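Local atomic coordinates of Endoglucanase(Endo-1,4-beta-glucanase)protein (Pseudomonas stutzeri, PDB entry 6R2J), a protein that probably hydrolyses beta-1,4-glycosidic bonds in cellulose-like glucans, as a family 5 endoglucanase, and binds cellobiose. Residues Q264-D267 and N268-Y272; P227-G230 and V231-R235. All blocks are in the same frame, centred on the assembly; numbering follows the deposited sequence.

Contact 1: residues Q264-D267 and N268-Y272; sequences QAMD and NLLAY
M266 and L270 sit one turn apart on helix 260-276. Their side chains lie alongside each other and point the same way. CE of M266 touches CD1 of L270 at 4.0 Å. M266 reaches this point with a fully extended chain: CG is anti to the backbone N (chi1 180°), and the later torsions stay near 180°. On another side of the helix Q264 and N268 cross obliquely, CG of Q264 lying 4.0 Å from ND2 of N268. Their amide planes are 52° apart, so they do not stack. ND2 of N268 instead turns to P227, outside the helix. Four backbone bonds run from residue i+4 back to residue i. The straightest joins L270 N to M266 O at 2.9 Å, with an N-H...O angle of 177°. CB of L269 rests 3.3 Å from A265 O. OD1 of D267 is hydrogen-bonded to H313 NE2 and forms a salt bridge with K312 NZ. The helix is one of those packed around the parallel-strand barrel. M266 packs on Y282 of strand 280-285 and on L309 and M310 of helix 305-311. L270 meets S280, and Y272 lies against helix 229-244.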
ATOM      1  N   GLN A 264       2.270 -16.006 -15.077  1.00 15.35           N
ATOM      2  CA  GLN A 264       3.658 -16.412 -14.974  1.00 16.98           C
ATOM      3  C   GLN A 264       4.496 -15.308 -14.352  1.00 14.98           C
ATOM      4  O   GLN A 264       5.337 -15.575 -13.489  1.00 15.65           O
ATOM      5  CB  GLN A 264       4.213 -16.742 -16.342  1.00 21.10           C
ATOM      6  CG  GLN A 264       5.377 -17.687 -16.220  1.00 25.79           C
ATOM      7  CD  GLN A 264       4.928 -19.060 -15.762  1.00 30.38           C
ATOM      8  OE1 GLN A 264       3.875 -19.551 -16.192  1.00 32.90           O
ATOM      9  NE2 GLN A 264       5.691 -19.664 -14.849  1.00 31.85           N
ATOM     10  N   ALA A 265       4.268 -14.059 -14.788  1.00 13.32           N
ATOM     11  CA  ALA A 265       4.995 -12.902 -14.286  1.00 11.83           C
ATOM     12  C   ALA A 265       4.781 -12.708 -12.802  1.00 10.74           C
ATOM     13  O   ALA A 265       5.716 -12.314 -12.098  1.00 11.69           O
ATOM     14  CB  ALA A 265       4.586 -11.664 -15.081  1.00 13.61           C
ATOM     15  N   MET A 266       3.571 -13.002 -12.308  1.00  9.84           N
ATOM     16  CA  MET A 266       3.300 -12.869 -10.886  1.00  9.22           C
ATOM     17  C   MET A 266       4.034 -13.929 -10.092  1.00  8.78           C
ATOM     18  O   MET A 266       4.651 -13.618  -9.074  1.00  8.88           O
ATOM     19  CB  MET A 266       1.814 -12.990 -10.629  1.00  9.60           C
ATOM     20  CG  MET A 266       1.407 -12.880  -9.194  1.00 10.41           C
ATOM     21  SD  MET A 266      -0.390 -12.701  -8.986  1.00 11.69           S
ATOM     22  CE  MET A 266      -0.633 -13.103  -7.236  1.00 11.62           C
ATOM     23  N   ASP A 267       3.958 -15.184 -10.536  1.00 11.58           N
ATOM     24  CA  ASP A 267       4.703 -16.256  -9.883  1.00 14.65           C
ATOM     25  C   ASP A 267       6.195 -15.924  -9.766  1.00 13.48           C
ATOM     26  O   ASP A 267       6.802 -16.072  -8.700  1.00 14.41           O
ATOM     27  CB  ASP A 267       4.502 -17.544 -10.683  1.00 18.46           C
ATOM     28  CG  ASP A 267       4.407 -18.777  -9.777  1.00 22.98           C
ATOM     29  OD1 ASP A 267       3.437 -18.850  -8.945  1.00 23.94           O
ATOM     30  OD2 ASP A 267       5.292 -19.668  -9.922  1.00 26.84           O
ATOM     31  N   ASN A 268       6.800 -15.456 -10.847  1.00 11.65           N
ATOM     32  CA  ASN A 268       8.228 -15.181 -10.774  1.00 11.62           C
ATOM     33  C   ASN A 268       8.519 -13.946  -9.936  1.00 11.00           C
ATOM     34  O   ASN A 268       9.560 -13.882  -9.275  1.00 11.63           O
ATOM     35  CB  ASN A 268       8.770 -15.010 -12.179  1.00 13.64           C
ATOM     36  CG  ASN A 268       8.722 -16.273 -12.963  1.00 15.35           C
ATOM     37  OD1 ASN A 268       8.925 -17.358 -12.410  1.00 16.28           O
ATOM     38  ND2 ASN A 268       8.457 -16.154 -14.263  1.00 16.05           N
ATOM     39  N   LEU A 269       7.637 -12.943  -9.976  1.00 11.38           N
ATOM     40  CA  LEU A 269       7.823 -11.782  -9.110  1.00 10.86           C
ATOM     41  C   LEU A 269       7.788 -12.181  -7.634  1.00 11.03           C
ATOM     42  O   LEU A 269       8.710 -11.871  -6.877  1.00 11.40           O
ATOM     43  CB  LEU A 269       6.765 -10.725  -9.415  1.00  9.84           C
ATOM     44  CG  LEU A 269       6.728  -9.578  -8.421  1.00 10.47           C
ATOM     45  CD1 LEU A 269       7.973  -8.680  -8.493  1.00  9.31           C
ATOM     46  CD2 LEU A 269       5.427  -8.765  -8.606  1.00 12.95           C
ATOM     47  N   LEU A 270       6.722 -12.853  -7.200  1.00 11.58           N
ATOM     48  CA  LEU A 270       6.624 -13.240  -5.795  1.00 12.47           C
ATOM     49  C   LEU A 270       7.812 -14.104  -5.363  1.00 11.54           C
ATOM     50  O   LEU A 270       8.294 -13.977  -4.230  1.00 10.11           O
ATOM     51  CB  LEU A 270       5.288 -13.943  -5.538  1.00 12.06           C
ATOM     52  CG  LEU A 270       4.053 -13.027  -5.564  1.00  9.93           C
ATOM     53  CD1 LEU A 270       2.756 -13.830  -5.256  1.00 11.10           C
ATOM     54  CD2 LEU A 270       4.137 -11.863  -4.603  1.00  9.56           C
ATOM     55  N   ALA A 271       8.307 -14.976  -6.253  1.00 11.34           N
ATOM     56  CA  ALA A 271       9.462 -15.803  -5.926  1.00 10.86           C
ATOM     57  C   ALA A 271      10.679 -14.936  -5.661  1.00 11.71           C
ATOM     58  O   ALA A 271      11.397 -15.134  -4.674  1.00 11.72           O
ATOM     59  CB  ALA A 271       9.734 -16.777  -7.079  1.00 12.37           C
ATOM     60  N   TYR A 272      10.902 -13.942  -6.530  1.00 12.30           N
ATOM     61  CA  TYR A 272      11.993 -12.988  -6.368  1.00 12.17           C
ATOM     62  C   TYR A 272      11.834 -12.172  -5.093  1.00 11.40           C
ATOM     63  O   TYR A 272      12.809 -11.913  -4.381  1.00 12.93           O
ATOM     64  CB  TYR A 272      11.999 -12.051  -7.579  1.00 13.87           C
ATOM     65  CG  TYR A 272      12.986 -10.919  -7.502  1.00 12.89           C
ATOM     66  CD1 TYR A 272      14.350 -11.172  -7.369  1.00 12.04           C
ATOM     67  CD2 TYR A 272      12.562  -9.590  -7.599  1.00 13.64           C
ATOM     68  CE1 TYR A 272      15.271 -10.147  -7.310  1.00 11.74           C
ATOM     69  CE2 TYR A 272      13.481  -8.539  -7.548  1.00 13.44           C
ATOM     70  CZ  TYR A 272      14.833  -8.825  -7.403  1.00 12.62           C
ATOM     71  OH  TYR A 272      15.751  -7.803  -7.362  1.00 13.42           O
TER

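Contact 2: residues P227-G230 and V231-R235; sequences PMIG and VERAR
M228 O accepts from E232 N at 2.8 Å, the first of three i+4 to i backbone bonds that start helix 229-244. This is the N-terminal end of a helix on the outside of a TIM barrel. P227 and M228 precede the helix. R233 N bonds I229 O, and A234 N bonds G230 O at a more bent N-H...O angle of 138°. A water adds a bridge at this end: it donates to P227 O and accepts from V231 N at 3.2 Å.

M228 and V231 lie side by side, with CE of M228 4.0 Å from CG2 of V231. The M228 chain bends at both chi2 and chi3, which folds its methyl back to the valine. I229 and E232 cross at about a right angle. CD1 of I229 comes within 3.3 Å of OE1 of E232, while CB of M228 is 3.5 Å from OE2. The glutamate thus lies against aliphatic groups of both residues.

I229 also packs over part of one guanidinium face of R233. NH1 of R233 is held by the carbonyls of Y208 and D210, and F213 makes a cation-pi contact with the same group. Y208 and F213 belong to the glycan pocket, so R233 ties the start of this helix to the pocket loop. I229 is placed by chi1 -159°, with CG1 anti to the backbone N. CG1 then sits 3.5 Å above the plane of the R233 guanidinium, displaced toward its rim.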
ATOM      1  N   PRO A 227       7.564 -13.375 -19.021  1.00 19.31           N
ATOM      2  CA  PRO A 227       7.432 -13.994 -17.685  1.00 20.13           C
ATOM      3  C   PRO A 227       8.327 -13.365 -16.608  1.00 19.27           C
ATOM      4  O   PRO A 227       8.088 -13.555 -15.409  1.00 18.45           O
ATOM      5  CB  PRO A 227       7.783 -15.475 -17.933  1.00 21.31           C
ATOM      6  CG  PRO A 227       8.435 -15.520 -19.327  1.00 20.54           C
ATOM      7  CD  PRO A 227       7.833 -14.371 -20.081  1.00 20.01           C
ATOM      8  N   MET A 228       9.358 -12.626 -16.996  1.00 20.12           N
ATOM      9  CA  MET A 228      10.298 -12.042 -16.046  1.00 21.41           C
ATOM     10  C   MET A 228      10.152 -10.526 -15.892  1.00 18.89           C
ATOM     11  O   MET A 228      10.943  -9.898 -15.168  1.00 17.60           O
ATOM     12  CB  MET A 228      11.737 -12.397 -16.460  1.00 23.75           C
ATOM     13  CG  MET A 228      12.085 -13.876 -16.355  1.00 24.64           C
ATOM     14  SD  MET A 228      11.887 -14.547 -14.677  1.00 27.74           S
ATOM     15  CE  MET A 228      13.435 -14.091 -13.884  1.00 27.46           C
ATOM     16  N   ILE A 229       9.156  -9.922 -16.544  1.00 17.82           N
ATOM     17  CA  ILE A 229       8.962  -8.477 -16.476  1.00 15.12           C
ATOM     18  C   ILE A 229       8.729  -8.035 -15.043  1.00 13.62           C
ATOM     19  O   ILE A 229       9.136  -6.936 -14.656  1.00 15.87           O
ATOM     20  CB  ILE A 229       7.857  -8.052 -17.463  1.00 13.20           C
ATOM     21  CG1 ILE A 229       7.981  -6.573 -17.806  1.00 14.86           C
ATOM     22  CG2 ILE A 229       6.468  -8.278 -16.909  1.00 12.64           C
ATOM     23  CD1 ILE A 229       9.340  -6.150 -18.313  1.00 16.77           C
ATOM     24  N   GLY A 230       8.138  -8.885 -14.215  1.00 11.47           N
ATOM     25  CA  GLY A 230       7.964  -8.505 -12.835  1.00 11.90           C
ATOM     26  C   GLY A 230       9.293  -8.434 -12.116  1.00 13.20           C
ATOM     27  O   GLY A 230       9.553  -7.497 -11.366  1.00 14.30           O
ATOM     28  N   VAL A 231      10.162  -9.419 -12.341  1.00 13.98           N
ATOM     29  CA  VAL A 231      11.479  -9.383 -11.703  1.00 14.71           C
ATOM     30  C   VAL A 231      12.322  -8.225 -12.243  1.00 15.36           C
ATOM     31  O   VAL A 231      13.067  -7.564 -11.495  1.00 15.49           O
ATOM     32  CB  VAL A 231      12.202 -10.731 -11.861  1.00 14.46           C
ATOM     33  CG1 VAL A 231      13.615 -10.575 -11.285  1.00 16.47           C
ATOM     34  CG2 VAL A 231      11.435 -11.870 -11.219  1.00 13.75           C
ATOM     35  N   GLU A 232      12.227  -7.973 -13.546  1.00 14.61           N
ATOM     36  CA  GLU A 232      12.985  -6.890 -14.150  1.00 16.03           C
ATOM     37  C   GLU A 232      12.531  -5.532 -13.635  1.00 16.03           C
ATOM     38  O   GLU A 232      13.361  -4.637 -13.478  1.00 17.34           O
ATOM     39  CB  GLU A 232      12.837  -6.977 -15.659  1.00 18.80           C
ATOM     40  CG  GLU A 232      13.483  -8.213 -16.266  1.00 22.45           C
ATOM     41  CD  GLU A 232      12.954  -8.533 -17.670  1.00 27.30           C
ATOM     42  OE1 GLU A 232      12.303  -7.651 -18.314  1.00 27.45           O
ATOM     43  OE2 GLU A 232      13.222  -9.680 -18.147  1.00 29.74           O
ATOM     44  N   ARG A 233      11.231  -5.356 -13.378  1.00 14.36           N
ATOM     45  CA  ARG A 233      10.722  -4.106 -12.843  1.00 14.27           C
ATOM     46  C   ARG A 233      10.917  -4.006 -11.337  1.00 14.04           C
ATOM     47  O   ARG A 233      10.973  -2.900 -10.804  1.00 15.50           O
ATOM     48  CB  ARG A 233       9.257  -3.906 -13.279  1.00 13.03           C
ATOM     49  CG  ARG A 233       9.145  -3.673 -14.791  1.00 12.93           C
ATOM     50  CD  ARG A 233       7.742  -3.407 -15.288  1.00 12.89           C
ATOM     51  NE  ARG A 233       7.748  -3.200 -16.745  1.00 14.32           N
ATOM     52  CZ  ARG A 233       6.663  -3.048 -17.500  1.00 15.44           C
ATOM     53  NH1 ARG A 233       5.465  -3.089 -16.960  1.00 16.81           N
ATOM     54  NH2 ARG A 233       6.769  -2.849 -18.798  1.00 16.08           N
ATOM     55  N   ALA A 234      11.082  -5.121 -10.638  1.00 13.66           N
ATOM     56  CA  ALA A 234      11.372  -5.022  -9.212  1.00 13.63           C
ATOM     57  C   ALA A 234      12.839  -4.705  -8.958  1.00 12.57           C
ATOM     58  O   ALA A 234      13.170  -3.953  -8.028  1.00 12.39           O
ATOM     59  CB  ALA A 234      10.987  -6.327  -8.520  1.00 13.07           C
ATOM     60  N   ARG A 235      13.726  -5.271  -9.776  1.00 14.12           N
ATOM     61  CA  ARG A 235      15.158  -5.272  -9.458  1.00 16.30           C
ATOM     62  C   ARG A 235      15.754  -3.875  -9.303  1.00 13.54           C
ATOM     63  O   ARG A 235      16.547  -3.675  -8.369  1.00 11.38           O
ATOM     64  CB  ARG A 235      15.903  -6.091 -10.527  1.00 20.54           C
ATOM     65  CG  ARG A 235      17.405  -6.149 -10.388  1.00 24.78           C
ATOM     66  CD  ARG A 235      18.021  -6.848 -11.601  1.00 29.98           C
ATOM     67  NE  ARG A 235      17.323  -8.069 -12.023  1.00 34.07           N
ATOM     68  CZ  ARG A 235      16.791  -8.264 -13.236  1.00 37.72           C
ATOM     69  NH1 ARG A 235      16.852  -7.304 -14.170  1.00 38.15           N
ATOM     70  NH2 ARG A 235      16.203  -9.436 -13.524  1.00 38.79           N
TER
HETATM   71  O   HOH W   1       8.122 -11.640 -13.309  1.00 12.57           O

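Contact 1 is a run of about two and a half turns within helix 260-276. Contact 2 is the first turns of helix 229-244 with the two residues before it. Their centres are about 8 Å apart, and both are partly buried, far from the chain's centre. Contact 1 turns apolar M266 and L270 inward; contact 2 has M228 exposed and sends its charged R233 to the glycan-pocket loop. The two contacts touch. A probable hydrogen bond, N268 ND2 to P227 O at 2.9 Å, ties the loop before helix 229-244 to the flank of helix 260-276. Packing adds to it: N268 O touches V231 CG2, and one turn on Y272 CE2 lies 3.5 Å from A234 CB.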